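Local coordinates for protein MgGH51 (Meripilus giganteus, PDB 6ZPZ) that probably hydrolyses terminal non-reducing alpha-L-arabinofuranosyl units from arabinose-containing polysaccharides, as a family GH51 alpha-L-arabinofuranosidase, at residues 24-29 and 487-492; 400-405 and 429-434; 477-482 and 491-496. All coordinates share one frame; numbering follows the deposited sequence.

Interaction 1: residues 24-29 and 487-492. With NAG (2-acetamido-2-deoxy-beta-D-glucopyranose), chain C; LX5 ([(1~{S},2~{S},3~{S},4~{S})-2-(hydroxymethyl)-3,4-bis(oxidanyl)cyclopentyl] hydrogen sulfate), chain G.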
loop_
_atom_site.group_PDB
_atom_site.type_symbol
_atom_site.label_atom_id
_atom_site.label_comp_id
_atom_site.label_asym_id
_atom_site.label_seq_id
_atom_site.Cartn_x
_atom_site.Cartn_y
_atom_site.Cartn_z
ATOM N N ASP A 24 -1.476 -5.077 3.019
ATOM C CA ASP A 24 -2.847 -5.396 2.543
ATOM C C ASP A 24 -3.823 -5.161 3.692
ATOM O O ASP A 24 -3.940 -6.027 4.559
ATOM C CB ASP A 24 -2.957 -6.816 1.987
ATOM C CG ASP A 24 -4.003 -6.865 0.883
ATOM O OD1 ASP A 24 -4.930 -6.045 0.949
ATOM O OD2 ASP A 24 -3.815 -7.654 -0.069
ATOM N N ILE A 25 -4.447 -3.984 3.702
ATOM C CA ILE A 25 -5.448 -3.529 4.701
ATOM C C ILE A 25 -6.487 -2.747 3.913
ATOM O O ILE A 25 -6.105 -2.138 2.915
ATOM C CB ILE A 25 -4.834 -2.671 5.822
ATOM C CG1 ILE A 25 -5.865 -2.331 6.897
ATOM C CG2 ILE A 25 -4.187 -1.398 5.277
ATOM C CD1 ILE A 25 -5.292 -1.530 8.044
ATOM N N ASN A 26 -7.762 -2.836 4.280
ATOM C CA ASN A 26 -8.826 -2.147 3.502
ATOM C C ASN A 26 -8.753 -2.574 2.029
ATOM O O ASN A 26 -8.980 -1.713 1.181
ATOM C CB ASN A 26 -8.653 -0.624 3.544
ATOM C CG ASN A 26 -8.450 -0.060 4.927
ATOM O OD1 ASN A 26 -9.133 -0.459 5.876
ATOM N ND2 ASN A 26 -7.587 0.930 5.033
ATOM N N HIS A 27 -8.388 -3.822 1.705
ATOM C CA HIS A 27 -8.187 -4.286 0.300
ATOM C C HIS A 27 -7.274 -3.284 -0.442
ATOM O O HIS A 27 -7.575 -2.803 -1.559
ATOM C CB HIS A 27 -9.542 -4.540 -0.353
ATOM C CG HIS A 27 -10.102 -5.853 0.075
ATOM N ND1 HIS A 27 -9.743 -7.052 -0.507
ATOM C CD2 HIS A 27 -10.909 -6.167 1.103
ATOM C CE1 HIS A 27 -10.391 -8.037 0.100
ATOM N NE2 HIS A 27 -11.093 -7.509 1.095
ATOM N N SER A 28 -6.167 -2.944 0.181
ATOM C CA SER A 28 -5.123 -2.113 -0.443
ATOM C C SER A 28 -4.341 -2.938 -1.480
ATOM O O SER A 28 -3.699 -2.336 -2.363
ATOM C CB SER A 28 -4.237 -1.564 0.608
ATOM O OG SER A 28 -3.587 -2.621 1.259
ATOM N N GLY A 29 -4.188 -4.245 -1.232
ATOM C CA GLY A 29 -3.474 -5.186 -2.116
ATOM C C GLY A 29 -4.466 -5.820 -3.065
ATOM O O GLY A 29 -4.782 -5.281 -4.152
ATOM N N ASN A 487 -15.366 0.235 -0.084
ATOM C CA ASN A 487 -16.382 -0.829 0.087
ATOM C C ASN A 487 -15.866 -1.893 1.050
ATOM O O ASN A 487 -16.630 -2.817 1.353
ATOM C CB ASN A 487 -16.795 -1.418 -1.264
ATOM C CG ASN A 487 -17.400 -0.321 -2.131
ATOM O OD1 ASN A 487 -16.900 -0.011 -3.210
ATOM N ND2 ASN A 487 -18.456 0.316 -1.634
ATOM N N SER A 488 -14.620 -1.780 1.510
ATOM C CA SER A 488 -14.093 -2.760 2.490
ATOM C C SER A 488 -13.008 -2.112 3.329
ATOM O O SER A 488 -11.831 -2.312 3.048
ATOM C CB SER A 488 -13.628 -3.991 1.812
ATOM O OG SER A 488 -13.372 -5.032 2.746
ATOM N N THR A 489 -13.458 -1.402 4.350
ATOM C CA THR A 489 -12.632 -0.553 5.230
ATOM C C THR A 489 -12.540 -1.215 6.595
ATOM O O THR A 489 -13.590 -1.467 7.168
ATOM C CB THR A 489 -13.252 0.838 5.287
ATOM O OG1 THR A 489 -13.189 1.363 3.955
ATOM C CG2 THR A 489 -12.529 1.708 6.266
ATOM N N GLN A 490 -11.325 -1.512 7.058
ATOM C CA GLN A 490 -11.108 -1.969 8.450
ATOM C C GLN A 490 -10.547 -0.813 9.273
ATOM O O GLN A 490 -10.459 -0.966 10.453
ATOM C CB GLN A 490 -10.200 -3.182 8.488
ATOM C CG GLN A 490 -10.769 -4.401 7.803
ATOM C CD GLN A 490 -10.594 -4.363 6.293
ATOM O OE1 GLN A 490 -9.502 -4.158 5.799
ATOM N NE2 GLN A 490 -11.683 -4.528 5.546
ATOM N N TRP A 491 -10.104 0.269 8.632
ATOM C CA TRP A 491 -9.366 1.352 9.303
ATOM C C TRP A 491 -9.574 2.633 8.518
ATOM O O TRP A 491 -9.487 2.573 7.285
ATOM C CB TRP A 491 -7.876 1.033 9.430
ATOM C CG TRP A 491 -7.174 2.092 10.205
ATOM C CD1 TRP A 491 -6.776 3.323 9.772
ATOM C CD2 TRP A 491 -6.843 2.032 11.601
ATOM N NE1 TRP A 491 -6.171 4.005 10.787
ATOM C CE2 TRP A 491 -6.183 3.235 11.913
ATOM C CE3 TRP A 491 -7.000 1.066 12.596
ATOM C CZ2 TRP A 491 -5.741 3.523 13.199
ATOM C CZ3 TRP A 491 -6.567 1.353 13.873
ATOM C CH2 TRP A 491 -5.954 2.571 14.168
ATOM N N THR A 492 -9.928 3.704 9.235
ATOM C CA THR A 492 -9.917 5.096 8.731
ATOM C C THR A 492 -9.187 5.954 9.755
ATOM O O THR A 492 -9.067 5.594 10.926
ATOM C CB THR A 492 -11.342 5.610 8.502
ATOM O OG1 THR A 492 -11.991 5.789 9.757
ATOM C CG2 THR A 492 -12.201 4.677 7.682
HETATM C C1 NAG C . -19.136 1.361 -2.353
HETATM C C2 NAG C . -20.593 1.011 -2.538
HETATM C C3 NAG C . -21.307 2.082 -3.337
HETATM C C4 NAG C . -20.986 3.450 -2.763
HETATM C C5 NAG C . -19.473 3.653 -2.614
HETATM C C6 NAG C . -19.046 4.990 -1.999
HETATM C C7 NAG C . -21.219 -1.340 -2.659
HETATM C C8 NAG C . -21.368 -2.550 -3.505
HETATM N N2 NAG C . -20.696 -0.255 -3.244
HETATM O O3 NAG C . -22.727 1.810 -3.244
HETATM O O4 NAG C . -21.596 4.469 -3.617
HETATM O O5 NAG C . -18.962 2.647 -1.759
HETATM O O6 NAG C . -19.437 5.093 -0.606
HETATM O O7 NAG C . -21.597 -1.336 -1.503
HETATM C C1 LX5 G . -1.435 -0.098 12.860
HETATM C C2 LX5 G . 0.053 -0.256 13.061
HETATM C C6 LX5 G . -2.595 0.029 10.522
HETATM C C5 LX5 G . -1.797 -0.793 11.542
HETATM C C3 LX5 G . 0.515 -1.421 12.236
HETATM C C4 LX5 G . -0.474 -1.371 11.074
HETATM O O7 LX5 G . -1.842 1.131 10.004
HETATM O O8 LX5 G . -0.863 -2.679 10.647
HETATM O O9 LX5 G . 1.910 -1.343 11.902
HETATM O O10 LX5 G . -1.831 -0.874 13.986
HETATM S S11 LX5 G . -3.009 -0.480 14.809
HETATM O O12 LX5 G . -3.949 -0.639 13.701
HETATM O O13 LX5 G . -3.255 -1.362 15.947
HETATM O O14 LX5 G . -2.680 0.891 15.296
#
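With CG of N26 beside its own backbone N (chi1 -49°) and the chain of Q490 bent at CG (chi2 81°), the two side-chain amides reach past each other, each taking a backbone N-H of the partner residue. OE1 of Q490 accepts from N26 N at 2.7 Å, the donor lying somewhat off the amide carbonyl plane. In return OD1 of N26 accepts from Q490 N, also at 2.7 Å and in the carbonyl plane. The same OD1 takes a second, weak bond from W491 N at 3.0 Å, and two N-H groups therefore grip one buried oxygen and hold the N26 amide in its rotation; its ND2 end donates to L483 O. N26 and H27 both have backbone angles in the left-handed region, and this tight turn also presents N26 CA to S488 O, a CA-H...O contact of 3.0 Å. S488 OG lies at the edge of the H27 ring, 3.2 Å from CD2, and receives a weak bond from Q490 NE2; ND1 of H27 turns to D30 O. On the ligand side, I25 CD1 packs on W491 CB at 3.9 Å and on C6 of the bound cyclopentane sulfate LX5, whose O12 lies 3.3 Å from W491 CZ3. N487 carries an N-linked NAG through ND2, as expected of its Asn-Ser-Thr sequon. The contact brings the loop that follows barrel strand 20-21 and leads to helix 29-33 against the loop between strands 483-485 and 496-498, with strand 483-485 packing alongside N26, H27 and S28.

Interaction 2: residues 400-405 and 429-434. With LX5 ([(1~{S},2~{S},3~{S},4~{S})-2-(hydroxymethyl)-3,4-bis(oxidanyl)cyclopentyl] hydrogen sulfate), chain G.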
loop_
_atom_site.group_PDB
_atom_site.type_symbol
_atom_site.label_atom_id
_atom_site.label_comp_id
_atom_site.label_asym_id
_atom_site.label_seq_id
_atom_site.Cartn_x
_atom_site.Cartn_y
_atom_site.Cartn_z
ATOM N N HIS A 400 5.704 4.882 16.010
ATOM C CA HIS A 400 4.280 4.921 15.616
ATOM C C HIS A 400 3.503 5.907 16.488
ATOM O O HIS A 400 3.684 5.888 17.721
ATOM C CB HIS A 400 3.689 3.516 15.719
ATOM C CG HIS A 400 4.279 2.562 14.739
ATOM N ND1 HIS A 400 3.766 1.292 14.554
ATOM C CD2 HIS A 400 5.293 2.693 13.854
ATOM C CE1 HIS A 400 4.444 0.675 13.622
ATOM N NE2 HIS A 400 5.408 1.506 13.179
ATOM N N VAL A 401 2.605 6.673 15.871
ATOM C CA VAL A 401 1.656 7.480 16.655
ATOM C C VAL A 401 0.411 7.734 15.826
ATOM O O VAL A 401 0.502 8.252 14.700
ATOM C CB VAL A 401 2.284 8.772 17.206
ATOM C CG1 VAL A 401 2.790 9.724 16.141
ATOM C CG2 VAL A 401 1.309 9.483 18.134
ATOM N N TYR A 402 -0.696 7.322 16.402
ATOM C CA TYR A 402 -2.063 7.732 16.021
ATOM C C TYR A 402 -2.559 8.702 17.088
ATOM O O TYR A 402 -2.470 8.382 18.293
ATOM C CB TYR A 402 -2.928 6.492 15.857
ATOM C CG TYR A 402 -2.641 5.713 14.600
ATOM C CD1 TYR A 402 -2.375 6.356 13.402
ATOM C CD2 TYR A 402 -2.662 4.331 14.604
ATOM C CE1 TYR A 402 -2.152 5.637 12.254
ATOM C CE2 TYR A 402 -2.438 3.596 13.454
ATOM C CZ TYR A 402 -2.156 4.260 12.276
ATOM O OH TYR A 402 -1.986 3.576 11.116
ATOM N N GLN A 403 -3.016 9.878 16.666
ATOM C CA GLN A 403 -3.383 10.924 17.658
ATOM C C GLN A 403 -4.357 11.907 17.001
ATOM O O GLN A 403 -4.812 11.654 15.842
ATOM C CB GLN A 403 -2.097 11.567 18.231
ATOM C CG GLN A 403 -1.760 11.187 19.679
ATOM C CD GLN A 403 -2.818 11.613 20.683
ATOM O OE1 GLN A 403 -3.672 12.439 20.398
ATOM N NE2 GLN A 403 -2.791 11.022 21.867
ATOM N N THR A 404 -4.709 12.957 17.737
ATOM C CA THR A 404 -5.635 14.004 17.274
ATOM C C THR A 404 -4.829 14.954 16.412
ATOM O O THR A 404 -3.625 15.067 16.608
ATOM C CB THR A 404 -6.262 14.775 18.450
ATOM O OG1 THR A 404 -5.169 15.452 19.068
ATOM C CG2 THR A 404 -7.009 13.923 19.448
ATOM N N PRO A 405 -5.466 15.709 15.481
ATOM C CA PRO A 405 -4.774 16.748 14.720
ATOM C C PRO A 405 -4.003 17.737 15.587
ATOM O O PRO A 405 -2.895 18.137 15.213
ATOM C CB PRO A 405 -5.907 17.496 14.010
ATOM C CG PRO A 405 -6.959 16.425 13.842
ATOM C CD PRO A 405 -6.866 15.572 15.091
ATOM N N GLU A 429 4.541 4.821 11.005
ATOM C CA GLU A 429 3.070 4.737 11.045
ATOM C C GLU A 429 2.548 5.927 11.827
ATOM O O GLU A 429 2.742 5.974 13.078
ATOM C CB GLU A 429 2.685 3.429 11.716
ATOM C CG GLU A 429 1.231 3.175 11.650
ATOM C CD GLU A 429 0.855 2.074 12.589
ATOM O OE1 GLU A 429 0.531 0.984 12.082
ATOM O OE2 GLU A 429 0.865 2.318 13.830
ATOM N N TYR A 430 1.970 6.902 11.135
ATOM C CA TYR A 430 1.395 8.075 11.824
ATOM C C TYR A 430 0.203 8.570 11.034
ATOM O O TYR A 430 0.139 8.366 9.820
ATOM C CB TYR A 430 2.470 9.135 12.087
ATOM C CG TYR A 430 2.920 9.945 10.907
ATOM C CD1 TYR A 430 3.889 9.467 10.047
ATOM C CD2 TYR A 430 2.380 11.185 10.622
ATOM C CE1 TYR A 430 4.361 10.216 8.989
ATOM C CE2 TYR A 430 2.811 11.943 9.550
ATOM C CZ TYR A 430 3.810 11.462 8.720
ATOM O OH TYR A 430 4.247 12.195 7.660
ATOM N N ALA A 431 -0.725 9.174 11.755
ATOM C CA ALA A 431 -1.872 9.894 11.197
ATOM C C ALA A 431 -2.628 10.552 12.349
ATOM O O ALA A 431 -2.687 9.980 13.397
ATOM C CB ALA A 431 -2.795 8.979 10.429
ATOM N N ALA A 432 -3.147 11.737 12.115
ATOM C CA ALA A 432 -4.266 12.295 12.896
ATOM C C ALA A 432 -5.552 11.552 12.501
ATOM O O ALA A 432 -6.080 11.778 11.403
ATOM C CB ALA A 432 -4.336 13.783 12.695
ATOM N N ILE A 433 -6.062 10.722 13.396
ATOM C CA ILE A 433 -7.154 9.752 13.078
ATOM C C ILE A 433 -8.474 10.136 13.742
ATOM O O ILE A 433 -9.485 9.553 13.322
ATOM C CB ILE A 433 -6.762 8.319 13.458
ATOM C CG1 ILE A 433 -6.678 8.120 14.970
ATOM C CG2 ILE A 433 -5.465 7.938 12.759
ATOM C CD1 ILE A 433 -6.674 6.664 15.384
ATOM N N SER A 434 -8.455 10.993 14.769
ATOM C CA SER A 434 -9.660 11.345 15.580
ATOM C C SER A 434 -9.558 12.774 16.138
ATOM O O SER A 434 -8.446 13.214 16.430
ATOM C CB SER A 434 -9.890 10.345 16.701
ATOM O OG SER A 434 -11.032 10.733 17.456
HETATM C C1 LX5 G . -1.435 -0.098 12.860
HETATM C C2 LX5 G . 0.053 -0.256 13.061
HETATM C C6 LX5 G . -2.595 0.029 10.522
HETATM C C5 LX5 G . -1.797 -0.793 11.542
HETATM C C3 LX5 G . 0.515 -1.421 12.236
HETATM C C4 LX5 G . -0.474 -1.371 11.074
HETATM O O7 LX5 G . -1.842 1.131 10.004
HETATM O O8 LX5 G . -0.863 -2.679 10.647
HETATM O O9 LX5 G . 1.910 -1.343 11.902
HETATM O O10 LX5 G . -1.831 -0.874 13.986
HETATM S S11 LX5 G . -3.009 -0.480 14.809
HETATM O O12 LX5 G . -3.949 -0.639 13.701
HETATM O O13 LX5 G . -3.255 -1.362 15.947
HETATM O O14 LX5 G . -2.680 0.891 15.296
#
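The H400 ring has E429 CB over the centre of one face, a CH-pi contact of 3.4 Å from CB to the ring centroid, while the Y402 ring meets A431 O and the ligand oxygen O7 at its edge, in plane. Both rings belong to strand 396-403 of a (beta/alpha)8 barrel and meet its parallel neighbour 424-432, joined to it through helix 405-410 in a beta-alpha-beta unit. E429 is bonded through OE1 to C2 of LX5 at 1.7 Å, consistent with the nucleophile of a retaining clan GH-A enzyme, which sits on the seventh barrel strand. Its CG is anti to the backbone N (chi1 -173°) and the chain runs on extended, carrying the carboxylate past the Y402 ring to the ligand, the two planes 19° apart. Y402 OH is hydrogen-bonded to LX5 O7 at 2.7 Å and weakly to A480 O. A phenylalanine in place of Y402 would probably leave O7 without this hydroxyl partner and the ligand's hydroxymethyl arm less firmly placed. H400 directs ND1 to E351 and NE2 to D398, which fix its ring beside E429. I433 CG2 approaches Y402 CD1 at 3.5 Å. Along the ladder V401 N donates to E429 O at 2.9 Å, Q403 N to A431 O at 3.3 Å, and I433 N to Q403 O at 2.9 Å. Beyond Q403, T404 caps the following helix through W407 N, and its CA makes a CA-H...O contact of 3.0 Å with S434 O, a buried carbonyl that has no hydrogen-bond partner in the model.

Interaction 3: residues 477-482 and 491-496. With LX5 ([(1~{S},2~{S},3~{S},4~{S})-2-(hydroxymethyl)-3,4-bis(oxidanyl)cyclopentyl] hydrogen sulfate), chain G.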
loop_
_atom_site.group_PDB
_atom_site.type_symbol
_atom_site.label_atom_id
_atom_site.label_comp_id
_atom_site.label_asym_id
_atom_site.label_seq_id
_atom_site.Cartn_x
_atom_site.Cartn_y
_atom_site.Cartn_z
ATOM N N ALA A 477 9.646 8.787 7.047
ATOM C CA ALA A 477 8.331 9.031 7.660
ATOM C C ALA A 477 7.243 8.645 6.668
ATOM O O ALA A 477 7.304 9.055 5.496
ATOM C CB ALA A 477 8.241 10.464 8.069
ATOM N N SER A 478 6.275 7.882 7.142
ATOM C CA SER A 478 5.141 7.426 6.316
ATOM C C SER A 478 3.827 7.487 7.109
ATOM O O SER A 478 3.701 6.923 8.244
ATOM C CB SER A 478 5.396 6.035 5.774
ATOM O OG SER A 478 5.819 5.187 6.822
ATOM N N TYR A 479 2.843 8.133 6.482
ATOM C CA TYR A 479 1.435 8.083 6.894
ATOM C C TYR A 479 0.969 6.643 6.810
ATOM O O TYR A 479 1.394 5.917 5.893
ATOM C CB TYR A 479 0.587 8.944 5.983
ATOM C CG TYR A 479 -0.822 9.161 6.441
ATOM C CD1 TYR A 479 -1.799 8.206 6.192
ATOM C CD2 TYR A 479 -1.225 10.386 6.979
ATOM C CE1 TYR A 479 -3.118 8.437 6.530
ATOM C CE2 TYR A 479 -2.554 10.630 7.314
ATOM C CZ TYR A 479 -3.501 9.640 7.117
ATOM O OH TYR A 479 -4.807 9.842 7.444
ATOM N N ALA A 480 0.029 6.268 7.661
ATOM C CA ALA A 480 -0.569 4.931 7.571
ATOM C C ALA A 480 -1.996 4.963 8.098
ATOM O O ALA A 480 -2.307 5.654 9.048
ATOM C CB ALA A 480 0.282 3.933 8.310
ATOM N N PRO A 481 -2.909 4.157 7.546
ATOM C CA PRO A 481 -2.629 3.368 6.360
ATOM C C PRO A 481 -2.608 4.201 5.068
ATOM O O PRO A 481 -3.211 5.230 5.030
ATOM C CB PRO A 481 -3.790 2.376 6.307
ATOM C CG PRO A 481 -4.337 2.370 7.716
ATOM C CD PRO A 481 -4.171 3.795 8.195
ATOM N N LEU A 482 -2.038 3.635 4.020
ATOM C CA LEU A 482 -1.850 4.320 2.722
ATOM C C LEU A 482 -3.157 4.270 1.934
ATOM O O LEU A 482 -3.513 5.275 1.350
ATOM C CB LEU A 482 -0.746 3.587 1.972
ATOM C CG LEU A 482 -0.375 4.135 0.601
ATOM C CD1 LEU A 482 0.032 5.586 0.654
ATOM C CD2 LEU A 482 0.734 3.291 0.032
ATOM N N TRP A 491 -10.104 0.269 8.632
ATOM C CA TRP A 491 -9.366 1.352 9.303
ATOM C C TRP A 491 -9.574 2.633 8.518
ATOM O O TRP A 491 -9.487 2.573 7.285
ATOM C CB TRP A 491 -7.876 1.033 9.430
ATOM C CG TRP A 491 -7.174 2.092 10.205
ATOM C CD1 TRP A 491 -6.776 3.323 9.772
ATOM C CD2 TRP A 491 -6.843 2.032 11.601
ATOM N NE1 TRP A 491 -6.171 4.005 10.787
ATOM C CE2 TRP A 491 -6.183 3.235 11.913
ATOM C CE3 TRP A 491 -7.000 1.066 12.596
ATOM C CZ2 TRP A 491 -5.741 3.523 13.199
ATOM C CZ3 TRP A 491 -6.567 1.353 13.873
ATOM C CH2 TRP A 491 -5.954 2.571 14.168
ATOM N N THR A 492 -9.928 3.704 9.235
ATOM C CA THR A 492 -9.917 5.096 8.731
ATOM C C THR A 492 -9.187 5.954 9.755
ATOM O O THR A 492 -9.067 5.594 10.926
ATOM C CB THR A 492 -11.342 5.610 8.502
ATOM O OG1 THR A 492 -11.991 5.789 9.757
ATOM C CG2 THR A 492 -12.201 4.677 7.682
ATOM N N PRO A 493 -8.642 7.112 9.356
ATOM C CA PRO A 493 -8.578 7.543 7.966
ATOM C C PRO A 493 -7.390 6.934 7.214
ATOM O O PRO A 493 -6.431 6.454 7.806
ATOM C CB PRO A 493 -8.340 9.047 8.093
ATOM C CG PRO A 493 -7.512 9.136 9.321
ATOM C CD PRO A 493 -8.011 8.065 10.258
ATOM N N ASP A 494 -7.442 7.047 5.899
ATOM C CA ASP A 494 -6.454 6.450 4.986
ATOM C C ASP A 494 -6.009 7.518 4.000
ATOM O O ASP A 494 -6.802 8.413 3.680
ATOM C CB ASP A 494 -7.058 5.237 4.303
ATOM C CG ASP A 494 -7.573 4.280 5.337
ATOM O OD1 ASP A 494 -6.745 3.662 6.006
ATOM O OD2 ASP A 494 -8.792 4.180 5.458
ATOM N N LEU A 495 -4.786 7.402 3.493
ATOM C CA LEU A 495 -4.193 8.495 2.661
ATOM C C LEU A 495 -4.906 8.606 1.312
ATOM O O LEU A 495 -5.079 9.726 0.801
ATOM C CB LEU A 495 -2.711 8.233 2.429
ATOM C CG LEU A 495 -1.909 9.471 2.082
ATOM C CD1 LEU A 495 -1.959 10.443 3.252
ATOM C CD2 LEU A 495 -0.474 9.111 1.742
ATOM N N VAL A 496 -5.250 7.477 0.735
ATOM C CA VAL A 496 -5.780 7.404 -0.642
ATOM C C VAL A 496 -6.892 6.383 -0.616
ATOM O O VAL A 496 -6.641 5.258 -0.114
ATOM C CB VAL A 496 -4.693 7.048 -1.656
ATOM C CG1 VAL A 496 -5.323 6.797 -3.017
ATOM C CG2 VAL A 496 -3.662 8.150 -1.755
HETATM C C1 LX5 G . -1.435 -0.098 12.860
HETATM C C2 LX5 G . 0.053 -0.256 13.061
HETATM C C6 LX5 G . -2.595 0.029 10.522
HETATM C C5 LX5 G . -1.797 -0.793 11.542
HETATM C C3 LX5 G . 0.515 -1.421 12.236
HETATM C C4 LX5 G . -0.474 -1.371 11.074
HETATM O O7 LX5 G . -1.842 1.131 10.004
HETATM O O8 LX5 G . -0.863 -2.679 10.647
HETATM O O9 LX5 G . 1.910 -1.343 11.902
HETATM O O10 LX5 G . -1.831 -0.874 13.986
HETATM S S11 LX5 G . -3.009 -0.480 14.809
HETATM O O12 LX5 G . -3.949 -0.639 13.701
HETATM O O13 LX5 G . -3.255 -1.362 15.947
HETATM O O14 LX5 G . -2.680 0.891 15.296
HETATM O O HOH W 1 -5.048 6.427 9.985
#
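The segment that leaves the eighth barrel strand, 474-479, for the loop beside the ligand packs here against the chain returning toward strand 496-498. Y479 begins it: one methyl of L495, CD1, sits over the face of its ring, 3.7 Å from the centroid in a CH-pi contact. Y479 CG is anti to the backbone N (chi1 -170°), which extends the ring across the returning chain until OH reaches P493 CG at 3.4 Å. P481 and P493 both follow cis peptide bonds. The turn at P481 presents its carbonyl to L495 N, a bond of 3.1 Å in the carbonyl plane, while V496 N makes a weak one of 2.9 Å to L482 O. L482 CD1 packs on L495 CD2. A water also joins the two segments: it accepts from W491 NE1 at 2.8 Å, in the plane of the indole, and donates to A480 O at 3.0 Å and to P493 O at 2.6 Å. Three bonds fix this water, which ties the indole N-H to carbonyls of both segments, while A480 CB comes within 3.9 Å of LX5 O7. Such a loop, running from the C-terminal end of the last strand to line the ligand pocket, is a feature of (beta/alpha)8 glycosidases.

In the fold
From the N terminus, the chain leaves strand 20-21, the first of the parallel barrel, and enters 24-29, whose partner 487-492 comes only after the other seven barrel strands; interaction 1 thus closes a loop of more than 450 residues. Interaction 2 falls wholly within that span and closes a short beta-alpha-beta loop between the sixth and seventh strands. Interaction 3 opens after it, from the eighth strand, and shares W491 and T492 with interaction 1, which it overlaps along the chain. W491 also packs on Y402, and Y430 O pairs with A480 N, linking interaction 2 to interaction 3. Interaction 1 joins the loops after strands one and eight, interactions 2 and 3 strands six to eight, beside LX5.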